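Local coordinates for protein farnesyl pyrophosphate synthetase (Staphylococcus aureus, PDB 5H9D) that probably builds heptaprenyl diphosphate, as a magnesium-dependent member of the family of enzymes that lengthen isoprenoid diphosphates, at residues G202-F205 with Q206-D210; D275-D278 with E279-V283. All coordinates share one frame; numbering follows the deposited sequence.

Contact 1 of 2, residues G202-F205 with Q206-D210; sequences GMSF and QIIDD
S204 and I208 meet one turn apart along helix 188-215, where S204 OG lies 3.6 Å from I208 CD1. The serine hydroxyl is swung roughly opposite its own backbone nitrogen (chi1 154°), and the isoleucine's longer branch reaches back beside it, with I208 CD1 also 3.5 Å from S204 O. S204 OG is hydrogen-bonded to S284 OG, so this edge of the helix both packs against helix 276-296 and is tied to it. I207 does much the same one residue earlier: its CG1 rides against M203 O at 3.2 Å, and its extended branch then carries CD1 toward V283; the side chain also touches L236.

CG of F205 stands anti to its backbone nitrogen (chi1 -173°), and the ring packs on T169, K41 and R317; the side chain is about 5 Å from a bound phosphate ion, probably from the crystallisation liquor. Q206 takes another route. A bend at chi2 (55°) folds its amide so that NE2 donates a weak, bent bond to D210 OD1 at 3.1 Å, while OE1 is held by T169 OG1. The acceptor D210 OD1 is consistent with NE2 lying on that side. D210 OD2 in turn bonds to Y161 OH, giving its carboxylate a partner on each oxygen. D209 OD1 comes within 3.4 Å of F205 O, an approach of two acceptors that makes no bond; a long, weak ion pair with R317 is its charged neighbour.

Underneath run regular i to i+4 backbone bonds, among them D209 N to F205 O at 3.2 Å. F205 and Q206 lead into D209 and D210, the first two aspartates of the second DDxxD motif (the FQxxDDxxD signature) of trans-prenyl diphosphate synthases, which in relatives helps bind magnesium and the diphosphate.

Contact 2 of 2, residues D275-D278 with E279-V283; sequences DSID and EAKAV
The carboxylate of D278 is met at one oxygen: K281 NZ reaches OD1 from beyond that atom, raised about 40° out of the carboxylate plane, neither flat over a face nor in the plane. The salt bridge is weak, with K281 NZ 3.4 Å from D278 OD1, and the two side chains lie alongside each other, pointing the same way. The same lysine chain crosses I277 at a slant, K281 CE 4.1 Å from I277 CG2. With CG beside its own backbone N (chi1 -79°), K281 lays CG 3.2 Å from I277 O, and the extended chain beyond carries NZ to D278. The carboxylate of E279 is turned elsewhere, toward R243 and K244, with which it forms long, weak ion pairs.

These are the opening turns of helix 276-296, an amphipathic helix of the all-helical prenyl synthase fold. I277 and A280 pack on V211 of helix 188-215, whereas D278, K281 and A282 are exposed. D278, close to the N-terminal end of the helix, probably also gains from its positive end. S276 OG bonds to E241 OE2, joining the turn to helix 236-243. Along the backbone, E279 N reaches D275 O at 2.8 Å, and A282 N reaches D278 O at 2.9 Å.

How the contacts relate
Contact 1 comes first along the chain, in the later half of helix 188-215; contact 2 follows at the beginning of helix 276-296. Their centres are 12 Å apart, and the two helices pack directly on each other: I207 CD1 meets V283 CG1 at 3.4 Å, and I207 CG2 lies close to A280 O. Helix 236-243 joins in, with L236 touching both I207 and V283. Contact 1 is buried nearer the centre of the chain, at the aspartate-rich end of the probable active site, whereas contact 2 lies further out, about 20 Å from that centre, and packs its apolar I277, A280 and V283 on V211, T215 and I207, covering the helix that carries the aspartates.

Contact 1 of 2, residues G202-F205 with Q206-D210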
loop_
_atom_site.group_PDB
_atom_site.type_symbol
_atom_site.label_atom_id
_atom_site.label_comp_id
_atom_site.label_asym_id
_atom_site.label_seq_id
_atom_site.Cartn_x
_atom_site.Cartn_y
_atom_site.Cartn_z
ATOM N N GLY A 202 -0.041 -4.603 16.677
ATOM C CA GLY A 202 0.772 -4.167 15.554
ATOM C C GLY A 202 2.134 -3.618 15.946
ATOM O O GLY A 202 3.111 -3.866 15.252
ATOM N N MET A 203 2.210 -2.857 17.034
ATOM C CA MET A 203 3.491 -2.310 17.495
ATOM C C MET A 203 4.377 -3.463 17.952
ATOM O O MET A 203 5.556 -3.548 17.585
ATOM C CB MET A 203 3.283 -1.323 18.658
ATOM C CG MET A 203 2.481 -0.063 18.278
ATOM S SD MET A 203 3.374 1.054 17.202
ATOM C CE MET A 203 4.819 1.440 18.208
ATOM N N SER A 204 3.802 -4.362 18.740
ATOM C CA SER A 204 4.539 -5.522 19.211
ATOM C C SER A 204 5.017 -6.385 18.037
ATOM O O SER A 204 6.149 -6.883 18.015
ATOM C CB SER A 204 3.653 -6.361 20.104
ATOM O OG SER A 204 4.091 -7.705 20.069
ATOM N N PHE A 205 4.120 -6.554 17.069
ATOM C CA PHE A 205 4.356 -7.327 15.874
ATOM C C PHE A 205 5.692 -6.935 15.256
ATOM O O PHE A 205 6.614 -7.752 15.166
ATOM C CB PHE A 205 3.212 -7.050 14.893
ATOM C CG PHE A 205 3.225 -7.931 13.654
ATOM C CD1 PHE A 205 3.211 -9.316 13.759
ATOM C CD2 PHE A 205 3.197 -7.371 12.384
ATOM C CE1 PHE A 205 3.164 -10.114 12.618
ATOM C CE2 PHE A 205 3.146 -8.163 11.254
ATOM C CZ PHE A 205 3.128 -9.527 11.368
ATOM N N GLN A 206 5.780 -5.673 14.830
ATOM C CA GLN A 206 6.970 -5.117 14.197
ATOM C C GLN A 206 8.220 -5.174 15.071
ATOM O O GLN A 206 9.308 -5.466 14.583
ATOM C CB GLN A 206 6.714 -3.653 13.775
ATOM C CG GLN A 206 7.834 -3.036 12.916
ATOM C CD GLN A 206 8.126 -3.880 11.654
ATOM O OE1 GLN A 206 7.273 -4.006 10.766
ATOM N NE2 GLN A 206 9.335 -4.474 11.593
ATOM N N ILE A 207 8.073 -4.888 16.357
ATOM C CA ILE A 207 9.240 -4.926 17.209
ATOM C C ILE A 207 9.821 -6.333 17.170
ATOM O O ILE A 207 11.035 -6.523 17.176
ATOM C CB ILE A 207 8.912 -4.505 18.647
ATOM C CG1 ILE A 207 8.527 -3.024 18.668
ATOM C CG2 ILE A 207 10.115 -4.752 19.527
ATOM C CD1 ILE A 207 8.197 -2.457 20.017
ATOM N N ILE A 208 8.947 -7.325 17.084
ATOM C CA ILE A 208 9.416 -8.695 17.028
ATOM C C ILE A 208 10.189 -8.962 15.746
ATOM O O ILE A 208 11.256 -9.566 15.799
ATOM C CB ILE A 208 8.253 -9.684 17.234
ATOM C CG1 ILE A 208 8.004 -9.808 18.738
ATOM C CG2 ILE A 208 8.556 -11.045 16.618
ATOM C CD1 ILE A 208 6.574 -10.146 19.091
ATOM N N ASP A 209 9.678 -8.522 14.602
ATOM C CA ASP A 209 10.415 -8.685 13.343
ATOM C C ASP A 209 11.869 -8.183 13.501
ATOM O O ASP A 209 12.819 -8.875 13.156
ATOM C CB ASP A 209 9.781 -7.847 12.225
ATOM C CG ASP A 209 8.643 -8.541 11.525
ATOM O OD1 ASP A 209 7.696 -9.015 12.197
ATOM O OD2 ASP A 209 8.690 -8.588 10.276
ATOM N N ASP A 210 12.021 -6.969 14.023
ATOM C CA ASP A 210 13.327 -6.361 14.177
ATOM C C ASP A 210 14.226 -7.130 15.080
ATOM O O ASP A 210 15.433 -7.144 14.900
ATOM C CB ASP A 210 13.205 -4.917 14.668
ATOM C CG ASP A 210 12.453 -4.041 13.688
ATOM O OD1 ASP A 210 12.279 -4.455 12.501
ATOM O OD2 ASP A 210 12.047 -2.933 14.106
#

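Contact 2 of 2, residues D275-D278 with E279-V283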
loop_
_atom_site.group_PDB
_atom_site.type_symbol
_atom_site.label_atom_id
_atom_site.label_comp_id
_atom_site.label_asym_id
_atom_site.label_seq_id
_atom_site.Cartn_x
_atom_site.Cartn_y
_atom_site.Cartn_z
ATOM N N ASP A 275 22.222 -7.264 25.695
ATOM C CA ASP A 275 21.028 -7.280 26.532
ATOM C C ASP A 275 19.923 -6.555 25.758
ATOM O O ASP A 275 18.726 -6.715 26.027
ATOM C CB ASP A 275 21.288 -6.555 27.874
ATOM C CG ASP A 275 22.231 -7.334 28.796
ATOM O OD1 ASP A 275 22.084 -8.575 28.918
ATOM O OD2 ASP A 275 23.118 -6.706 29.415
ATOM N N SER A 276 20.354 -5.765 24.784
ATOM C CA SER A 276 19.465 -4.974 23.955
ATOM C C SER A 276 18.481 -5.797 23.153
ATOM O O SER A 276 17.389 -5.339 22.842
ATOM C CB SER A 276 20.297 -4.095 23.040
ATOM O OG SER A 276 20.957 -3.100 23.802
ATOM N N ILE A 277 18.862 -7.012 22.806
ATOM C CA ILE A 277 17.955 -7.863 22.072
ATOM C C ILE A 277 16.837 -8.206 23.031
ATOM O O ILE A 277 15.701 -8.434 22.626
ATOM C CB ILE A 277 18.632 -9.158 21.604
ATOM C CG1 ILE A 277 19.282 -8.922 20.256
ATOM C CG2 ILE A 277 17.610 -10.280 21.486
ATOM C CD1 ILE A 277 18.280 -8.643 19.152
ATOM N N ASP A 278 17.161 -8.226 24.313
ATOM C CA ASP A 278 16.160 -8.565 25.307
ATOM C C ASP A 278 15.364 -7.358 25.775
ATOM O O ASP A 278 14.176 -7.472 26.084
ATOM C CB ASP A 278 16.829 -9.307 26.473
ATOM C CG ASP A 278 17.284 -10.720 26.073
ATOM O OD1 ASP A 278 16.405 -11.619 25.987
ATOM O OD2 ASP A 278 18.503 -10.917 25.818
ATOM N N GLU A 279 16.005 -6.196 25.813
ATOM C CA GLU A 279 15.304 -5.001 26.216
ATOM C C GLU A 279 14.274 -4.737 25.109
ATOM O O GLU A 279 13.156 -4.304 25.388
ATOM C CB GLU A 279 16.289 -3.843 26.357
ATOM C CG GLU A 279 15.708 -2.614 27.061
ATOM C CD GLU A 279 16.650 -1.403 27.032
ATOM O OE1 GLU A 279 16.192 -0.263 27.310
ATOM O OE2 GLU A 279 17.849 -1.593 26.737
ATOM N N ALA A 280 14.645 -5.033 23.856
ATOM C CA ALA A 280 13.750 -4.841 22.711
ATOM C C ALA A 280 12.540 -5.758 22.860
ATOM O O ALA A 280 11.391 -5.311 22.823
ATOM C CB ALA A 280 14.475 -5.140 21.431
ATOM N N LYS A 281 12.820 -7.044 23.029
ATOM C CA LYS A 281 11.796 -8.055 23.226
ATOM C C LYS A 281 10.857 -7.613 24.341
ATOM O O LYS A 281 9.656 -7.869 24.286
ATOM C CB LYS A 281 12.425 -9.365 23.664
ATOM C CG LYS A 281 13.063 -10.224 22.601
ATOM C CD LYS A 281 13.444 -11.529 23.312
ATOM C CE LYS A 281 14.313 -12.473 22.499
ATOM N NZ LYS A 281 15.013 -13.393 23.460
ATOM N N ALA A 282 11.422 -6.963 25.352
ATOM C CA ALA A 282 10.657 -6.495 26.512
ATOM C C ALA A 282 9.599 -5.453 26.170
ATOM O O ALA A 282 8.500 -5.421 26.746
ATOM C CB ALA A 282 11.594 -5.933 27.547
ATOM N N VAL A 283 9.951 -4.579 25.243
ATOM C CA VAL A 283 9.043 -3.538 24.815
ATOM C C VAL A 283 7.890 -4.197 24.052
ATOM O O VAL A 283 6.740 -3.741 24.079
ATOM C CB VAL A 283 9.740 -2.566 23.878
ATOM C CG1 VAL A 283 8.711 -1.666 23.303
ATOM C CG2 VAL A 283 10.850 -1.792 24.597
#